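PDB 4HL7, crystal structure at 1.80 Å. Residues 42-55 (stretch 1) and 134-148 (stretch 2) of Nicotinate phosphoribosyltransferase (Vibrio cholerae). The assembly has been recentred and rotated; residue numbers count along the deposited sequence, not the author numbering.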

# COMPACT_ATOMS: atom_id res chain seq x y z
N GLU A 42 -5.92 -10.16 -7.90
CA GLU A 42 -6.67 -9.65 -9.04
C GLU A 42 -6.57 -8.15 -9.11
O GLU A 42 -6.81 -7.48 -8.10
CB GLU A 42 -8.16 -10.05 -8.97
CG GLU A 42 -8.39 -11.55 -9.06
CD GLU A 42 -8.01 -12.13 -10.45
OE1 GLU A 42 -7.87 -13.38 -10.51
OE2 GLU A 42 -7.94 -11.36 -11.46
N LEU A 43 -6.25 -7.64 -10.28
CA LEU A 43 -6.19 -6.20 -10.41
C LEU A 43 -7.19 -5.79 -11.43
O LEU A 43 -7.40 -6.47 -12.44
CB LEU A 43 -4.81 -5.70 -10.85
CG LEU A 43 -3.63 -5.92 -9.89
CD1 LEU A 43 -3.08 -7.32 -10.13
CD2 LEU A 43 -2.53 -4.87 -10.06
N ILE A 44 -7.81 -4.65 -11.20
CA ILE A 44 -8.75 -4.15 -12.19
C ILE A 44 -8.44 -2.68 -12.45
O ILE A 44 -8.20 -1.93 -11.52
CB ILE A 44 -10.23 -4.40 -11.78
CG1 ILE A 44 -11.16 -3.57 -12.69
CG2 ILE A 44 -10.41 -4.21 -10.28
CD1 ILE A 44 -12.57 -4.05 -12.67
N VAL A 45 -8.32 -2.35 -13.73
CA VAL A 45 -8.17 -0.99 -14.16
C VAL A 45 -9.51 -0.56 -14.71
O VAL A 45 -10.02 -1.17 -15.64
CB VAL A 45 -7.08 -0.90 -15.26
CG1 VAL A 45 -6.84 0.54 -15.68
CG2 VAL A 45 -5.77 -1.53 -14.77
N ARG A 46 -10.07 0.51 -14.14
CA ARG A 46 -11.40 1.04 -14.57
C ARG A 46 -11.30 2.40 -15.28
O ARG A 46 -10.25 3.07 -15.23
CB ARG A 46 -12.36 1.12 -13.35
N SER A 47 -12.37 2.77 -16.01
CA SER A 47 -12.60 4.15 -16.47
C SER A 47 -11.49 4.64 -17.39
O SER A 47 -11.02 5.77 -17.30
CB SER A 47 -12.80 5.09 -15.25
N GLU A 48 -11.04 3.77 -18.29
CA GLU A 48 -10.15 4.20 -19.36
C GLU A 48 -10.56 3.59 -20.70
O GLU A 48 -10.39 2.36 -20.93
CB GLU A 48 -8.68 3.95 -19.03
CG GLU A 48 -8.08 4.93 -18.01
CD GLU A 48 -7.80 6.32 -18.56
OE1 GLU A 48 -6.91 6.45 -19.46
OE2 GLU A 48 -8.43 7.30 -18.07
N GLU A 49 -11.09 4.46 -21.58
CA GLU A 49 -11.74 4.05 -22.83
C GLU A 49 -10.72 3.48 -23.81
O GLU A 49 -9.65 4.06 -24.00
CB GLU A 49 -12.50 5.23 -23.44
N ASP A 50 -11.06 2.35 -24.44
CA ASP A 50 -10.12 1.59 -25.29
C ASP A 50 -8.84 1.18 -24.50
O ASP A 50 -7.71 1.52 -24.90
CB ASP A 50 -9.77 2.36 -26.58
N ALA A 51 -9.03 0.47 -23.39
CA ALA A 51 -7.89 -0.09 -22.63
C ALA A 51 -7.16 -1.14 -23.47
O ALA A 51 -6.04 -1.50 -23.17
CB ALA A 51 -8.36 -0.69 -21.31
N SER A 52 -7.83 -1.62 -24.52
CA SER A 52 -7.19 -2.48 -25.53
C SER A 52 -5.79 -1.96 -25.88
O SER A 52 -4.86 -2.75 -26.06
CB SER A 52 -8.07 -2.56 -26.79
N GLY A 53 -5.66 -0.64 -25.94
CA GLY A 53 -4.42 0.03 -26.33
C GLY A 53 -3.32 0.09 -25.26
O GLY A 53 -2.15 0.18 -25.60
N LEU A 54 -3.66 0.06 -23.97
CA LEU A 54 -2.60 0.03 -22.95
C LEU A 54 -2.01 -1.37 -22.81
O LEU A 54 -0.85 -1.55 -22.42
CB LEU A 54 -3.13 0.43 -21.57
CG LEU A 54 -3.56 1.87 -21.35
CD1 LEU A 54 -3.88 1.98 -19.86
CD2 LEU A 54 -2.46 2.81 -21.80
N LEU A 55 -2.82 -2.36 -23.16
CA LEU A 55 -2.50 -3.74 -22.90
C LEU A 55 -1.17 -4.15 -23.57
O LEU A 55 -0.37 -4.80 -22.92
CB LEU A 55 -3.71 -4.62 -23.27
CG LEU A 55 -3.79 -6.13 -23.05
CD1 LEU A 55 -3.46 -6.49 -21.62
CD2 LEU A 55 -5.18 -6.64 -23.44
N LEU A 134 4.92 -3.22 -8.46
CA LEU A 134 5.61 -3.12 -9.75
C LEU A 134 4.57 -3.07 -10.87
O LEU A 134 4.70 -2.27 -11.81
CB LEU A 134 6.55 -4.33 -9.99
CG LEU A 134 7.61 -4.53 -8.91
CD1 LEU A 134 8.36 -5.86 -9.10
CD2 LEU A 134 8.54 -3.32 -8.84
N VAL A 135 3.58 -3.94 -10.78
CA VAL A 135 2.53 -3.97 -11.80
C VAL A 135 1.73 -2.67 -11.73
O VAL A 135 1.46 -2.08 -12.75
CB VAL A 135 1.61 -5.24 -11.68
CG1 VAL A 135 0.43 -5.15 -12.67
CG2 VAL A 135 2.41 -6.53 -11.92
N MSE A 136 1.40 -2.20 -10.53
CA MSE A 136 0.58 -0.93 -10.44
C MSE A 136 1.35 0.21 -11.01
O MSE A 136 0.79 0.97 -11.77
CB MSE A 136 0.14 -0.70 -8.98
CG MSE A 136 -0.86 -1.76 -8.67
SE MSE A 136 -1.30 -1.59 -6.73
CE MSE A 136 -2.33 0.09 -6.85
N ALA A 137 2.68 0.28 -10.75
CA ALA A 137 3.55 1.39 -11.23
C ALA A 137 3.71 1.38 -12.73
O ALA A 137 3.78 2.45 -13.39
CB ALA A 137 4.92 1.38 -10.55
N ILE A 138 3.75 0.16 -13.26
CA ILE A 138 3.86 -0.04 -14.69
C ILE A 138 2.56 0.41 -15.35
O ILE A 138 2.60 1.15 -16.30
CB ILE A 138 4.12 -1.55 -14.99
CG1 ILE A 138 5.62 -1.88 -14.78
CG2 ILE A 138 3.68 -1.88 -16.44
CD1 ILE A 138 5.88 -3.40 -14.64
N VAL A 139 1.42 -0.07 -14.88
CA VAL A 139 0.14 0.32 -15.51
C VAL A 139 -0.07 1.83 -15.43
O VAL A 139 -0.41 2.45 -16.42
CB VAL A 139 -1.09 -0.40 -14.92
CG1 VAL A 139 -2.39 0.08 -15.59
CG2 VAL A 139 -0.97 -1.92 -15.12
N SER A 140 0.18 2.41 -14.26
CA SER A 140 0.17 3.88 -14.12
C SER A 140 1.03 4.61 -15.11
O SER A 140 0.51 5.49 -15.85
CB SER A 140 0.51 4.32 -12.67
OG SER A 140 0.22 5.71 -12.54
N GLU A 141 2.31 4.26 -15.17
CA GLU A 141 3.25 4.96 -16.03
C GLU A 141 3.05 4.74 -17.55
O GLU A 141 3.32 5.66 -18.35
CB GLU A 141 4.71 4.69 -15.64
CG GLU A 141 5.65 5.52 -16.51
CD GLU A 141 7.04 5.69 -15.98
OE1 GLU A 141 7.89 6.13 -16.78
OE2 GLU A 141 7.30 5.36 -14.81
N VAL A 142 2.69 3.51 -17.95
CA VAL A 142 2.36 3.28 -19.35
C VAL A 142 1.22 4.19 -19.78
O VAL A 142 1.29 4.85 -20.85
CB VAL A 142 2.01 1.80 -19.59
CG1 VAL A 142 1.35 1.61 -20.95
CG2 VAL A 142 3.29 0.96 -19.51
N ARG A 143 0.22 4.32 -18.92
CA ARG A 143 -0.90 5.21 -19.20
C ARG A 143 -0.43 6.67 -19.33
O ARG A 143 -0.85 7.38 -20.24
CB ARG A 143 -1.97 5.05 -18.10
CG ARG A 143 -3.26 5.81 -18.35
CD ARG A 143 -3.31 7.08 -17.50
NE ARG A 143 -4.69 7.60 -17.36
CZ ARG A 143 -5.04 8.54 -16.49
NH1 ARG A 143 -4.13 9.09 -15.68
NH2 ARG A 143 -6.32 8.91 -16.40
N SER A 144 0.44 7.10 -18.42
CA SER A 144 1.04 8.42 -18.54
C SER A 144 1.74 8.61 -19.87
O SER A 144 1.47 9.59 -20.56
CB SER A 144 2.01 8.72 -17.39
OG SER A 144 1.32 8.60 -16.12
N ARG A 145 2.65 7.68 -20.22
CA ARG A 145 3.38 7.74 -21.50
C ARG A 145 2.49 7.76 -22.70
O ARG A 145 2.82 8.42 -23.74
CB ARG A 145 4.34 6.54 -21.59
CG ARG A 145 5.51 6.72 -20.67
CD ARG A 145 6.21 5.39 -20.41
NE ARG A 145 7.36 5.58 -19.51
CZ ARG A 145 8.62 5.33 -19.83
NH1 ARG A 145 8.93 4.96 -21.07
NH2 ARG A 145 9.58 5.51 -18.91
N GLN A 146 1.42 6.96 -22.65
CA GLN A 146 0.59 6.79 -23.84
C GLN A 146 -0.43 7.91 -24.00
O GLN A 146 -0.71 8.36 -25.14
CB GLN A 146 -0.08 5.45 -23.86
CG GLN A 146 0.76 4.48 -24.65
CD GLN A 146 0.21 3.08 -24.72
OE1 GLN A 146 0.98 2.14 -24.66
NE2 GLN A 146 -1.11 2.93 -24.90
N ARG A 147 -0.93 8.40 -22.87
CA ARG A 147 -2.09 9.31 -22.86
C ARG A 147 -1.82 10.71 -22.32
O ARG A 147 -2.61 11.62 -22.57
CB ARG A 147 -3.26 8.64 -22.19
CG ARG A 147 -3.71 7.42 -22.97
CD ARG A 147 -4.67 6.56 -22.20
NE ARG A 147 -5.14 5.43 -23.02
CZ ARG A 147 -6.15 4.64 -22.67
NH1 ARG A 147 -6.52 3.63 -23.45
NH2 ARG A 147 -6.80 4.86 -21.55
N TRP A 148 -0.70 10.92 -21.61
CA TRP A 148 -0.44 12.19 -20.97
C TRP A 148 0.95 12.64 -21.20
O TRP A 148 1.57 13.25 -20.36
CB TRP A 148 -0.76 12.11 -19.46
CG TRP A 148 -2.24 11.91 -19.29
CD1 TRP A 148 -2.96 10.70 -19.21
CD2 TRP A 148 -3.26 12.96 -19.30
NE1 TRP A 148 -4.30 10.95 -19.14
CE2 TRP A 148 -4.55 12.29 -19.21
CE3 TRP A 148 -3.21 14.37 -19.33
CZ2 TRP A 148 -5.73 12.99 -19.12
CZ3 TRP A 148 -4.43 15.08 -19.29
CH2 TRP A 148 -5.66 14.40 -19.20
O HOH W 1 -6.44 8.85 -19.89
O HOH W 2 0.40 -0.53 -25.41

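A single carboxylate, that of Glu 48, ties the loop of the first stretch to two arginines lying one helical turn apart on the second. Glu 48 OE2 accepts a hydrogen bond from Arg 143 NH2 at 3.1 Å with an N-H...acceptor angle of 172°, while Glu 48 OE1 accepts one from Arg 147 NH2 at 2.6 Å and 143°; both are salt bridges. A further, weak bond runs from Arg 143 NE to Glu 48 OE1, long at 3.3 Å but nearly straight at 174°. Arg 143 therefore meets the carboxylate through two nitrogens, with Glu 48 OE2 at the edge of its guanidinium, near the plane. Glu 48 OE1 also accepts a hydrogen bond from water 1 at 2.5 Å, and the same water accepts one from Trp 148 NE1 at 3.1 Å, which extends the polar cluster to the first residue beyond the helix.

Glu 48 points its CA-to-CB bond toward the helix and folds its side chain through chi1 -75° and chi2 -75°. The CA-to-CB bond of Arg 147 also points toward the other stretch, and the side chain is extended beyond an m chi1, with chi2 and chi3 both t. The CA-to-CB bond of Arg 143 points sideways, yet the end of its side chain comes nearer, with a chi2 of -102° that lies between wells. The guanidinium of Arg 147 also approaches the loop backbone: Arg 147 NH1 lies 2.8 Å from Asp 50 O and 3.2 Å from Glu 49 O. A planar guanidinium with several N-H donors suits a place where a carboxylate and carbonyl oxygens gather.

Leu 54 supplies the apolar counterpart. Although its CA-to-CB bond points sideways, its end comes nearer to the helix and sits as a knob among Val 142, Arg 143, Gln 146 and Arg 147. With 112 Å² covered by the other stretch, it has the largest such area of any residue here. Leu 54 CD2 lies 4.1 Å from Val 142 CG1 and 3.9 Å from Arg 143 CA, and covers one face of the Arg 147 guanidinium, 3.9 Å from Arg 147 NE. The flat face accepts a methyl group while the edge remains available for polar partners. Beside this knob, Gln 146 NE2 donates to Gly 53 O at 3.0 Å and 168°, an amide-to-carbonyl bond at an exposed margin.

At the other end, strand 42-46 runs nearly parallel to helix 134-147, at 16° and with 10.8 Å between axes at closest approach. Strand alternation directs Leu 43 and Val 45 toward the helix, whereas Glu 42 and Ile 44 make no contact with it. Leu 43 CD2 packs 3.8 Å from Met 136 CG, a selenomethionine, and 4.0 Å from Val 135 CG1; Val 45 CG2 meets Val 139 CG1 at 3.8 Å. All five side chains are apolar and buried, so they fill the gap without leaving a polar group unsatisfied. In total, 602 Å² is buried, counting both sides.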